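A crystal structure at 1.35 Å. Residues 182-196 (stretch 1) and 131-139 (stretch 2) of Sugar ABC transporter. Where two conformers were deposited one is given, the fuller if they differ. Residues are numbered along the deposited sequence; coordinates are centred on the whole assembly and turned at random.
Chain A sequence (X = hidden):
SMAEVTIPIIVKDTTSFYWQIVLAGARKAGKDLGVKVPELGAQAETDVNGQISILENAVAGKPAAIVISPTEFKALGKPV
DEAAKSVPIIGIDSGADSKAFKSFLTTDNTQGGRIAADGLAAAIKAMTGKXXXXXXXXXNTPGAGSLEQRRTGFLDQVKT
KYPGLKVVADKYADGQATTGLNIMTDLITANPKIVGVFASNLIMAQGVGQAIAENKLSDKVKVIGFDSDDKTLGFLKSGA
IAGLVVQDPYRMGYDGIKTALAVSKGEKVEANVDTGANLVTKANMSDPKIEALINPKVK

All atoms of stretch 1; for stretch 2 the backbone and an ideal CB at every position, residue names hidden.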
# COMPACT_ATOMS: atom_id res chain seq x y z
N ASN A 182 17.50 -4.91 7.80
CA ASN A 182 18.25 -6.07 8.23
C ASN A 182 18.09 -7.27 7.28
O ASN A 182 19.07 -7.90 6.95
CB ASN A 182 17.87 -6.46 9.66
CG ASN A 182 18.34 -5.48 10.73
OD1 ASN A 182 19.25 -4.69 10.54
ND2 ASN A 182 17.70 -5.59 11.88
N ILE A 183 16.87 -7.51 6.81
CA ILE A 183 16.64 -8.60 5.84
C ILE A 183 17.47 -8.32 4.59
O ILE A 183 18.14 -9.19 4.08
CB ILE A 183 15.18 -8.69 5.48
CG1 ILE A 183 14.38 -9.28 6.64
CG2 ILE A 183 15.00 -9.64 4.31
CD1 ILE A 183 12.89 -9.10 6.52
N MET A 184 17.44 -7.07 4.09
CA MET A 184 18.15 -6.76 2.86
C MET A 184 19.65 -6.98 3.02
O MET A 184 20.30 -7.61 2.15
CB MET A 184 17.85 -5.32 2.39
CG MET A 184 18.51 -4.94 1.07
SD MET A 184 17.81 -5.72 -0.42
CE MET A 184 18.05 -7.46 -0.35
N THR A 185 20.19 -6.51 4.14
CA THR A 185 21.62 -6.64 4.41
C THR A 185 22.01 -8.14 4.54
O THR A 185 23.04 -8.58 4.01
CB THR A 185 22.00 -5.84 5.69
OG1 THR A 185 21.63 -4.45 5.53
CG2 THR A 185 23.48 -5.87 5.88
N ASP A 186 21.13 -8.91 5.20
CA ASP A 186 21.36 -10.35 5.39
C ASP A 186 21.35 -11.08 4.06
O ASP A 186 22.24 -11.89 3.77
CB ASP A 186 20.29 -11.02 6.29
CG ASP A 186 20.35 -10.58 7.77
OD1 ASP A 186 21.27 -9.84 8.17
OD2 ASP A 186 19.45 -11.01 8.55
N LEU A 187 20.37 -10.74 3.24
CA LEU A 187 20.15 -11.39 1.95
C LEU A 187 21.33 -11.20 1.03
O LEU A 187 21.83 -12.12 0.42
CB LEU A 187 18.86 -10.90 1.25
CG LEU A 187 17.51 -11.42 1.76
CD1 LEU A 187 16.34 -10.77 1.03
CD2 LEU A 187 17.42 -12.94 1.71
N ILE A 188 21.82 -9.98 0.96
CA ILE A 188 22.86 -9.69 0.00
C ILE A 188 24.23 -10.20 0.46
O ILE A 188 25.02 -10.66 -0.35
CB ILE A 188 22.88 -8.19 -0.37
CG1 ILE A 188 23.84 -7.97 -1.52
CG2 ILE A 188 23.29 -7.30 0.79
CD1 ILE A 188 23.92 -6.52 -1.86
N THR A 189 24.49 -10.13 1.75
CA THR A 189 25.81 -10.53 2.21
C THR A 189 25.93 -12.04 1.93
O THR A 189 26.99 -12.55 1.52
CB THR A 189 26.06 -10.15 3.70
OG1 THR A 189 25.13 -10.81 4.55
CG2 THR A 189 25.95 -8.67 3.86
N ALA A 190 24.81 -12.75 2.08
CA ALA A 190 24.73 -14.19 1.85
C ALA A 190 24.69 -14.62 0.38
O ALA A 190 25.34 -15.62 0.00
CB ALA A 190 23.50 -14.76 2.54
N ASN A 191 23.87 -13.93 -0.42
CA ASN A 191 23.85 -14.16 -1.87
C ASN A 191 24.30 -12.92 -2.62
O ASN A 191 23.46 -12.11 -3.05
CB ASN A 191 22.51 -14.61 -2.41
CG ASN A 191 22.62 -15.05 -3.90
OD1 ASN A 191 23.70 -14.94 -4.50
ND2 ASN A 191 21.52 -15.56 -4.48
N PRO A 192 25.62 -12.78 -2.82
CA PRO A 192 26.11 -11.59 -3.51
C PRO A 192 25.72 -11.49 -5.01
O PRO A 192 25.97 -10.46 -5.65
CB PRO A 192 27.64 -11.70 -3.34
CG PRO A 192 27.89 -13.17 -3.17
CD PRO A 192 26.75 -13.60 -2.30
N LYS A 193 25.08 -12.53 -5.55
CA LYS A 193 24.54 -12.47 -6.92
C LYS A 193 23.24 -11.65 -7.05
O LYS A 193 22.78 -11.39 -8.16
CB LYS A 193 24.29 -13.87 -7.47
CG LYS A 193 25.54 -14.72 -7.61
CD LYS A 193 25.15 -16.12 -8.11
CE LYS A 193 26.39 -17.01 -8.27
NZ LYS A 193 26.01 -18.26 -8.95
N ILE A 194 22.65 -11.22 -5.94
CA ILE A 194 21.37 -10.50 -6.02
C ILE A 194 21.60 -9.17 -6.76
O ILE A 194 22.52 -8.42 -6.41
CB ILE A 194 20.76 -10.27 -4.64
CG1 ILE A 194 20.24 -11.61 -4.09
CG2 ILE A 194 19.64 -9.23 -4.71
CD1 ILE A 194 20.03 -11.59 -2.58
N VAL A 195 20.80 -8.92 -7.80
CA VAL A 195 20.88 -7.65 -8.57
C VAL A 195 19.64 -6.77 -8.49
O VAL A 195 19.61 -5.60 -8.90
CB VAL A 195 21.19 -7.88 -10.06
CG1 VAL A 195 22.58 -8.46 -10.23
CG2 VAL A 195 20.16 -8.80 -10.69
N GLY A 196 18.59 -7.32 -7.91
CA GLY A 196 17.30 -6.67 -7.91
C GLY A 196 16.42 -7.04 -6.72
O GLY A 196 16.46 -8.18 -6.23
N UNK A 131 18.20 -8.51 -19.10
CA UNK A 131 17.21 -8.86 -18.09
C UNK A 131 17.54 -10.23 -17.45
O UNK A 131 16.73 -11.17 -17.50
CB UNK A 131 15.81 -8.88 -18.71
N UNK A 132 18.71 -10.34 -16.84
CA UNK A 132 19.12 -11.59 -16.18
C UNK A 132 19.63 -11.31 -14.78
O UNK A 132 20.20 -10.26 -14.51
CB UNK A 132 20.20 -12.31 -16.99
N UNK A 133 19.44 -12.27 -13.90
CA UNK A 133 20.02 -12.18 -12.60
C UNK A 133 19.07 -12.60 -11.50
O UNK A 133 17.88 -12.87 -11.72
CB UNK A 133 20.51 -10.75 -12.35
N UNK A 134 19.64 -12.64 -10.30
CA UNK A 134 18.92 -13.04 -9.10
C UNK A 134 18.20 -11.87 -8.47
O UNK A 134 18.75 -10.80 -8.32
CB UNK A 134 19.88 -13.67 -8.09
N UNK A 135 16.93 -12.09 -8.17
CA UNK A 135 16.12 -11.04 -7.56
C UNK A 135 15.41 -11.57 -6.33
O UNK A 135 15.27 -12.79 -6.14
CB UNK A 135 15.10 -10.49 -8.56
N UNK A 136 14.94 -10.64 -5.50
CA UNK A 136 14.24 -10.94 -4.27
C UNK A 136 13.00 -10.07 -4.11
O UNK A 136 12.90 -9.01 -4.70
CB UNK A 136 15.17 -10.76 -3.07
N UNK A 137 12.03 -10.57 -3.36
CA UNK A 137 10.88 -9.82 -2.95
C UNK A 137 10.84 -9.80 -1.42
O UNK A 137 11.08 -10.79 -0.75
CB UNK A 137 9.60 -10.41 -3.54
N UNK A 138 10.55 -8.61 -0.90
CA UNK A 138 10.41 -8.41 0.53
C UNK A 138 9.08 -7.71 0.80
O UNK A 138 8.80 -6.62 0.25
CB UNK A 138 11.58 -7.60 1.09
N UNK A 139 8.28 -8.36 1.64
CA UNK A 139 6.90 -8.01 1.98
C UNK A 139 6.80 -7.65 3.47
O UNK A 139 7.35 -8.33 4.33
CB UNK A 139 5.95 -9.16 1.64

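Stretch 1 is a helix (182-190), a type I turn from Asn191 to Ile194, and the start of a strand. Stretch 2 runs nearly antiparallel to the helix, and its strand pairs in parallel with Gly196.

Position 131 lies beyond the reach of stretch 1. Nothing visible restricts its side chain. The deposited residue is Glu131, whose OE2 is hydrogen-bonded elsewhere in the structure.

At position 132 the CA-to-CB bond points away from stretch 1. Many side chains would suit, polar ones included. The residue is Glu132. Its backbone makes the contact, with O 4.1 Å from Val195 CG2.

Position 133 is far more restricted. Its phi/psi is 137/174, and an ideal CB would be jammed against the carbonyl O of position 132. The same CB would lie 2.6 Å from Val195 CG2, which is a clash. Both observations call for glycine, and the residue is Gly133. With no side chain, its CA can sit 3.9 Å from Val195 CG2.

Position 134 points toward the turn. Its ideal CB is 3.7 Å from Lys193 O and 4.4 Å from Asn191 ND2. The amide offers a donor, so a short side chain carrying an acceptor would suit: Asp, Asn, Ser or Thr. The residue is Asp134, with chi1 in m. Asn191 ND2 donates to Asp134 OD2 at 3.3 Å. Lys193 CB packs 3.4 Å from the same OD2, but the end of the lysine leads away, so the two charges do not pair. Val195 N donates to Asp134 O at 2.8 Å and 171°, nearly straight. Water 1 links the two stretches again: it accepts from Asp134 N at 3.0 Å and donates to Lys193 O at 2.6 Å.

At position 135 the CB lies on the same face of the sheet as a CB on Gly196 would. The ideal CB is 3.5 Å from Gly196 O. Glycine leaves that face open, and a beta-branched residue suits an extended strand. Val, Ile or Thr would be reasonable. The residue is Val135. A CB on Gly196 would be only 3.0 Å from Val135 CG1, so the missing side chain makes room here.

Position 136 points toward an apolar surface. Its ideal CB is 4.3 Å from Leu187 CD1 and 5.0 Å from Ile194 CD1. Val, Ile or Leu would suit. The residue is Val136. Its CG1 lies 3.7 Å from Ile194 CD1, and its CG2 lies 3.9 Å from Met184 CE. Its N donates to Gly196 O at 3.0 Å.

Position 137 points away, and its choice is not set by stretch 1. It is Ile137.

Position 138 points toward the helix again, but its ideal CB is 5.1 Å from Ile183 CG2. A longer apolar chain, Ile, Leu or Met, could close the gap. The residue is Ile138. Its CD1 lies 4.1 Å from both Ile183 CG2 and Leu187 CD1, and 4.2 Å from Met184 CE.

Position 139 is out of reach. It is Thr139.

Stretch 2, residues 131-139: EEGDVVIIT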
# COMPACT_ATOMS: atom_id res chain seq x y z
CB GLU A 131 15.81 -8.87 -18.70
CG GLU A 131 15.39 -7.51 -19.21
CD GLU A 131 14.14 -7.52 -20.10
OE1 GLU A 131 13.64 -8.59 -20.52
OE2 GLU A 131 13.67 -6.41 -20.44
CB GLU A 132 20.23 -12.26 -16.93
CG GLU A 132 19.79 -12.67 -18.31
CD GLU A 132 20.24 -14.07 -18.63
OE1 GLU A 132 21.31 -14.23 -19.26
OE2 GLU A 132 19.55 -15.02 -18.21
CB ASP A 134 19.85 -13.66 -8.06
CG ASP A 134 20.45 -14.97 -8.51
OD1 ASP A 134 20.06 -15.47 -9.58
OD2 ASP A 134 21.29 -15.52 -7.75
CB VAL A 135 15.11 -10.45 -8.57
CG1 VAL A 135 15.88 -9.91 -9.77
CG2 VAL A 135 13.99 -11.43 -8.97
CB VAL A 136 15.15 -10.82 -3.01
CG1 VAL A 136 16.37 -11.72 -3.16
CG2 VAL A 136 15.59 -9.41 -2.73
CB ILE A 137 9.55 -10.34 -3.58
CG1 ILE A 137 8.35 -9.54 -3.08
CG2 ILE A 137 9.36 -11.82 -3.35
CD1 ILE A 137 7.04 -9.81 -3.80
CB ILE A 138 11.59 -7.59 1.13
CG1 ILE A 138 12.94 -8.19 0.73
CG2 ILE A 138 11.43 -7.48 2.66
CD1 ILE A 138 14.12 -7.28 1.03
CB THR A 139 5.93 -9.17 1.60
OG1 THR A 139 6.07 -9.43 0.21
CG2 THR A 139 4.50 -8.82 1.93
O HOH W 1 22.58 -12.34 -10.57
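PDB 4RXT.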